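Local structure of VP1 (Polyomavirus HPyV7, 4PCH) at residues D51-G56 against V171-A176; A95-S100 against A111-T116; F120-C123 against P127-V130. The protein probably builds the icosahedral virus shell as the pentamer-forming major capsid protein and takes part in attachment to host cells. All coordinates share one frame; numbering follows the deposited sequence.

Contact 1. Residues D51-G56 against V171-A176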
# COMPACT_ATOMS: atom_id res chain seq x y z
N ASP B 51 -29.80 -12.41 10.30
CA ASP B 51 -30.05 -12.00 8.91
C ASP B 51 -30.75 -10.64 8.75
O ASP B 51 -31.24 -10.35 7.68
CB ASP B 51 -30.87 -13.06 8.18
CG ASP B 51 -32.24 -13.30 8.83
OD1 ASP B 51 -32.54 -12.59 9.81
OD2 ASP B 51 -32.97 -14.19 8.39
N THR B 52 -30.75 -9.83 9.80
CA THR B 52 -31.61 -8.64 9.85
C THR B 52 -30.86 -7.44 10.34
O THR B 52 -30.24 -7.48 11.41
CB THR B 52 -32.82 -8.91 10.78
OG1 THR B 52 -33.58 -10.00 10.26
CG2 THR B 52 -33.73 -7.71 10.85
N LEU B 53 -30.88 -6.36 9.54
CA LEU B 53 -30.38 -5.07 9.97
C LEU B 53 -31.37 -4.41 10.91
O LEU B 53 -32.51 -4.20 10.54
CB LEU B 53 -30.14 -4.12 8.78
CG LEU B 53 -28.83 -4.34 8.06
CD1 LEU B 53 -28.79 -5.72 7.42
CD2 LEU B 53 -28.66 -3.24 7.02
N GLY B 54 -30.92 -4.06 12.10
CA GLY B 54 -31.79 -3.44 13.10
C GLY B 54 -31.40 -2.00 13.36
O GLY B 54 -30.25 -1.65 13.32
N PRO B 55 -32.38 -1.14 13.65
CA PRO B 55 -32.06 0.24 13.91
C PRO B 55 -31.26 0.35 15.23
O PRO B 55 -31.54 -0.35 16.20
CB PRO B 55 -33.44 0.90 14.02
CG PRO B 55 -34.33 -0.18 14.49
CD PRO B 55 -33.76 -1.49 14.06
N GLY B 56 -30.30 1.25 15.24
CA GLY B 56 -29.37 1.36 16.36
C GLY B 56 -28.14 0.48 16.20
O GLY B 56 -27.13 0.73 16.86
N VAL B 171 -25.80 2.32 5.31
CA VAL B 171 -24.71 2.33 4.36
C VAL B 171 -24.55 0.96 3.70
O VAL B 171 -24.02 0.84 2.62
CB VAL B 171 -23.39 2.79 5.02
CG1 VAL B 171 -23.55 4.17 5.65
CG2 VAL B 171 -22.90 1.78 6.06
N GLU B 172 -25.05 -0.09 4.37
CA GLU B 172 -25.05 -1.43 3.80
C GLU B 172 -26.02 -1.60 2.62
O GLU B 172 -25.91 -2.59 1.90
CB GLU B 172 -25.40 -2.45 4.87
CG GLU B 172 -24.33 -2.62 5.90
CD GLU B 172 -24.85 -3.27 7.16
OE1 GLU B 172 -25.29 -4.43 7.09
OE2 GLU B 172 -24.81 -2.61 8.20
N LEU B 173 -26.97 -0.66 2.43
CA LEU B 173 -28.06 -0.85 1.48
C LEU B 173 -28.20 0.25 0.40
O LEU B 173 -29.03 0.15 -0.50
CB LEU B 173 -29.38 -0.92 2.26
CG LEU B 173 -29.47 -1.95 3.39
CD1 LEU B 173 -30.79 -1.77 4.19
CD2 LEU B 173 -29.37 -3.36 2.80
N TRP B 174 -27.39 1.31 0.50
CA TRP B 174 -27.56 2.50 -0.35
C TRP B 174 -26.19 2.95 -0.84
O TRP B 174 -25.32 3.20 0.02
CB TRP B 174 -28.22 3.62 0.44
CG TRP B 174 -29.65 3.34 0.82
CD1 TRP B 174 -30.11 2.85 2.01
CD2 TRP B 174 -30.79 3.49 -0.01
NE1 TRP B 174 -31.47 2.71 1.96
CE2 TRP B 174 -31.92 3.10 0.72
CE3 TRP B 174 -30.97 3.94 -1.34
CZ2 TRP B 174 -33.20 3.15 0.20
CZ3 TRP B 174 -32.25 3.97 -1.86
CH2 TRP B 174 -33.35 3.57 -1.10
N VAL B 175 -26.02 3.05 -2.15
CA VAL B 175 -24.74 3.36 -2.80
C VAL B 175 -24.85 4.69 -3.56
O VAL B 175 -25.86 4.92 -4.25
CB VAL B 175 -24.39 2.24 -3.81
CG1 VAL B 175 -23.05 2.51 -4.46
CG2 VAL B 175 -24.36 0.87 -3.13
N ALA B 176 -23.83 5.54 -3.49
CA ALA B 176 -23.82 6.77 -4.27
C ALA B 176 -24.10 6.44 -5.73
O ALA B 176 -23.54 5.51 -6.28
CB ALA B 176 -22.47 7.48 -4.15
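Glu172 OE1 is hydrogen-bonded to the hydroxyl of Tyr47 and also lies against the branched end of Leu53, so this buried carboxylate oxygen rests partly on hydrocarbon. It reaches Leu53 CD2 at 3.6 Å and stands nearly as close to CG and CD1, meaning that it rests on the whole isopropyl group and not on a single methyl. The Glu172 chain runs extended beyond CG (chi2 161°), which carries the carboxylate out across the leucine at a slant. Leu53 CD2 carries most of the contact: it approaches Glu172 CB at 4.0 Å on one flank, and on another it meets Leu173 CD1 at 3.8 Å. The second leucine touches chiefly with CD1 and CG, making a methyl-to-methyl contact beside the acid. Both Glu172 and Leu173 can reach Leu53 because the backbone of 171-173 is coiled in a turn before it straightens into strand 174-176. Just upstream of Leu53, Thr52 OG1 donates to Asp51 OD1 at 2.8 Å, meeting the carboxylate from above its plane, and Asp51 OD2 has a weak, long ion pair with Lys141. Ala99 and Met98 of a neighbouring subunit pack on Leu53 and Glu172, so the pentamer interface covers part of this contact. In jelly-roll terms the contact joins the BC loop to the later part of the long EF loop. Strand 52-53 pairs in parallel with 141-142, whose Val142 also touches Leu173, while strand 174-176 leads away from the contact to lie antiparallel beside 129-132, with Ala176 touching Phe120 of strand 117-124.

Contact 2. Residues A95-S100 against A111-T116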
# COMPACT_ATOMS: atom_id res chain seq x y z
N ALA B 95 -9.32 7.73 17.56
CA ALA B 95 -8.21 7.39 18.44
C ALA B 95 -7.95 5.88 18.40
O ALA B 95 -8.85 5.08 18.10
CB ALA B 95 -8.53 7.82 19.85
N PRO B 96 -6.72 5.48 18.70
CA PRO B 96 -6.48 4.03 18.83
C PRO B 96 -7.34 3.40 19.92
O PRO B 96 -7.48 3.99 21.02
CB PRO B 96 -5.01 3.95 19.20
CG PRO B 96 -4.71 5.29 19.81
CD PRO B 96 -5.53 6.26 19.05
N GLN B 97 -7.88 2.21 19.63
CA GLN B 97 -8.73 1.50 20.57
C GLN B 97 -7.96 0.35 21.20
O GLN B 97 -7.54 -0.56 20.51
CB GLN B 97 -9.94 0.97 19.84
CG GLN B 97 -10.73 2.02 19.09
CD GLN B 97 -11.37 3.04 20.00
OE1 GLN B 97 -12.05 2.69 21.00
NE2 GLN B 97 -11.19 4.32 19.66
N MET B 98 -7.84 0.37 22.52
CA MET B 98 -7.04 -0.60 23.26
C MET B 98 -7.93 -1.26 24.32
O MET B 98 -8.71 -2.16 24.00
CB MET B 98 -5.83 0.13 23.88
CG MET B 98 -4.92 0.83 22.88
SD MET B 98 -3.79 -0.35 22.14
CE MET B 98 -2.67 -0.60 23.51
N ALA B 99 -7.88 -0.79 25.56
CA ALA B 99 -8.78 -1.36 26.61
C ALA B 99 -10.25 -1.28 26.21
O ALA B 99 -11.05 -2.11 26.60
CB ALA B 99 -8.59 -0.71 27.97
N SER B 100 -10.59 -0.30 25.37
CA SER B 100 -11.96 -0.11 24.98
C SER B 100 -12.55 -1.24 24.14
O SER B 100 -13.77 -1.30 24.00
CB SER B 100 -12.06 1.16 24.15
OG SER B 100 -11.37 1.00 22.93
N ALA B 111 -7.79 -7.21 21.51
CA ALA B 111 -8.44 -7.50 20.23
C ALA B 111 -8.33 -6.37 19.22
O ALA B 111 -8.15 -6.60 18.01
CB ALA B 111 -9.92 -7.82 20.50
N GLY B 112 -8.46 -5.13 19.70
CA GLY B 112 -8.54 -3.97 18.83
C GLY B 112 -9.73 -3.97 17.89
O GLY B 112 -10.60 -4.86 17.95
N ILE B 113 -9.77 -2.96 17.03
CA ILE B 113 -10.81 -2.87 16.01
C ILE B 113 -10.40 -3.67 14.80
O ILE B 113 -9.26 -3.59 14.36
CB ILE B 113 -11.04 -1.42 15.57
CG1 ILE B 113 -11.39 -0.54 16.77
CG2 ILE B 113 -12.09 -1.35 14.48
CD1 ILE B 113 -12.69 -0.91 17.47
N GLU B 114 -11.33 -4.43 14.22
CA GLU B 114 -11.07 -5.08 12.94
C GLU B 114 -12.36 -5.39 12.23
O GLU B 114 -13.41 -5.41 12.83
CB GLU B 114 -10.24 -6.38 13.08
CG GLU B 114 -10.86 -7.44 13.99
CD GLU B 114 -10.78 -7.09 15.48
OE1 GLU B 114 -9.67 -6.76 15.94
OE2 GLU B 114 -11.81 -7.15 16.21
N GLY B 115 -12.24 -5.66 10.94
CA GLY B 115 -13.39 -6.09 10.14
C GLY B 115 -13.70 -5.17 8.99
O GLY B 115 -12.84 -4.46 8.49
N THR B 116 -14.93 -5.26 8.53
CA THR B 116 -15.37 -4.59 7.30
C THR B 116 -15.48 -3.08 7.56
O THR B 116 -15.89 -2.66 8.64
CB THR B 116 -16.68 -5.27 6.81
OG1 THR B 116 -16.34 -6.53 6.23
CG2 THR B 116 -17.43 -4.45 5.78
O HOH W 1 -7.64 -1.01 17.77
O HOH W 2 -8.92 -4.22 22.37
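This is a water-bridged meeting of two loop segments, Gln97 facing Gly112 and Ile113, within the DE loop that joins strand 79-93 to strand 117-124. No direct hydrogen bond crosses. Instead one water donates to Gln97 O at 2.8 Å and accepts from Ile113 N, and a second donates to Met98 O at 2.6 Å and accepts from Gly112 N, stitching the two backbones together. Gly112 takes a positive phi (61°) where its CA passes Gln97 O. Beside the waters, the Ile113 CG1 methylene lies 3.5 Å from Gln97 CG, a snug aliphatic touch, with CD1 of the isoleucine a little farther along. The Gln97 chain then bends sharply at chi2 (-66°), turning its amide off the isoleucine. That amide is held at both ends: NE2 donates to Ala95 O at 2.9 Å, and OE1 receives Ser100 OG at 2.7 Å, each donor lying above the plane of the carbonyl it meets. NE2 is also hydrogen-bonded to the hydroxyl of Tyr258. Residues 95-99 also pack on another subunit, where Tyr47 bonds Ala99 N. Such a long, internally braced loop between strands D and E belongs to the jelly roll of polyomavirus VP1.

Contact 3. Residues F120-C123 against P127-V130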
# COMPACT_ATOMS: atom_id res chain seq x y z
N PHE B 120 -16.50 7.28 3.67
CA PHE B 120 -17.24 7.96 2.60
C PHE B 120 -17.47 9.41 2.93
O PHE B 120 -17.82 9.73 4.06
CB PHE B 120 -18.60 7.28 2.37
CG PHE B 120 -19.46 7.97 1.35
CD1 PHE B 120 -19.40 7.60 0.01
CD2 PHE B 120 -20.36 8.96 1.74
CE1 PHE B 120 -20.19 8.23 -0.95
CE2 PHE B 120 -21.14 9.60 0.81
CZ PHE B 120 -21.05 9.25 -0.54
N TRP B 121 -17.30 10.28 1.93
CA TRP B 121 -17.74 11.66 2.08
C TRP B 121 -18.37 12.15 0.77
O TRP B 121 -18.05 11.65 -0.34
CB TRP B 121 -16.60 12.60 2.53
CG TRP B 121 -15.48 12.69 1.56
CD1 TRP B 121 -14.28 12.00 1.61
CD2 TRP B 121 -15.42 13.50 0.37
NE1 TRP B 121 -13.52 12.32 0.52
CE2 TRP B 121 -14.19 13.24 -0.25
CE3 TRP B 121 -16.31 14.41 -0.22
CZ2 TRP B 121 -13.81 13.85 -1.45
CZ3 TRP B 121 -15.94 15.03 -1.40
CH2 TRP B 121 -14.69 14.74 -2.01
N ALA B 122 -19.26 13.12 0.92
CA ALA B 122 -19.86 13.85 -0.21
C ALA B 122 -20.13 15.29 0.17
O ALA B 122 -20.40 15.61 1.33
CB ALA B 122 -21.13 13.18 -0.72
N CYS B 123 -20.02 16.16 -0.84
CA CYS B 123 -20.30 17.57 -0.76
C CYS B 123 -21.03 18.01 -2.02
O CYS B 123 -20.55 17.80 -3.14
CB CYS B 123 -18.99 18.34 -0.61
SG CYS B 123 -19.20 20.13 -0.54
N PRO B 127 -29.09 17.14 -1.73
CA PRO B 127 -28.78 15.83 -1.12
C PRO B 127 -28.18 14.84 -2.09
O PRO B 127 -28.42 14.91 -3.29
CB PRO B 127 -30.14 15.31 -0.62
CG PRO B 127 -31.13 16.35 -0.92
CD PRO B 127 -30.51 17.52 -1.61
N LEU B 128 -27.41 13.91 -1.54
CA LEU B 128 -26.76 12.85 -2.27
C LEU B 128 -27.74 11.90 -2.95
O LEU B 128 -28.64 11.37 -2.29
CB LEU B 128 -25.90 12.06 -1.28
CG LEU B 128 -25.13 10.86 -1.86
CD1 LEU B 128 -23.98 11.31 -2.73
CD2 LEU B 128 -24.57 9.91 -0.80
N ASP B 129 -27.58 11.70 -4.25
CA ASP B 129 -28.37 10.69 -4.98
C ASP B 129 -27.77 9.30 -4.69
O ASP B 129 -26.53 9.11 -4.85
CB ASP B 129 -28.31 10.96 -6.48
CG ASP B 129 -28.91 12.30 -6.87
OD1 ASP B 129 -30.12 12.54 -6.57
OD2 ASP B 129 -28.17 13.10 -7.50
N VAL B 130 -28.64 8.35 -4.32
CA VAL B 130 -28.21 6.97 -4.01
C VAL B 130 -29.07 5.95 -4.73
O VAL B 130 -30.21 6.22 -5.16
CB VAL B 130 -28.27 6.65 -2.48
CG1 VAL B 130 -27.08 7.28 -1.78
CG2 VAL B 130 -29.57 7.11 -1.86
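Phe120 and Leu128 point at each other from opposite directions, the ring reaching out from strand 117-124 and the leucine reaching back toward it. The phenylalanine touches with its far end: CZ lies 3.6 Å from Leu128 CD2, and CE2 is 3.8 Å from the same methyl, which approaches the ring obliquely. Leu128 CD1 mainly meets Ala122 CB, at 4.0 Å, and stays near the Phe120 ring end. Leu128 thus straddles two residues of one strand face: chi1 of 179° carries CG toward the strand, and chi2 of 71° turns CD2 to the ring and CD1 to Ala122. No hydrogen bond links the two segments, so they are joined by apolar contact alone. Tyr61 meets the Phe120 ring edge-to-face, and Tyr202 of a neighbouring subunit also packs on it. Trp121, between the two touching strand residues, projects to the other side, onto Leu88 and Thr90 of strand 79-93. The contact therefore lies on the outer face of the CHEF sheet, where strand 117-124 runs between 184-191 and 224-236, and segment 127-130 lies on strand 129-132, the middle member of the small sheet with 161-163 and 174-176.

Contacts 1 and 3 are directly joined: their centres are about 16 Å apart, and Trp174 CE3 packs on Val130 CG2 at 3.5 Å where strands 174-176 and 129-132 run side by side. Contact 2 stands off within the chain, its nearest atoms about 7 Å from contact 1, and its centre about 27 Å from contact 3 although residues 111-116 lie just upstream of strand 117-124. The pentamer brings contacts 1 and 2 together: Pro96, Met98 and Ala99 of one subunit pack on Val171, Glu172 and Leu53 of the next, and Tyr47 takes part on both counts, bonding Glu172 within its chain and Ala99 across the interface.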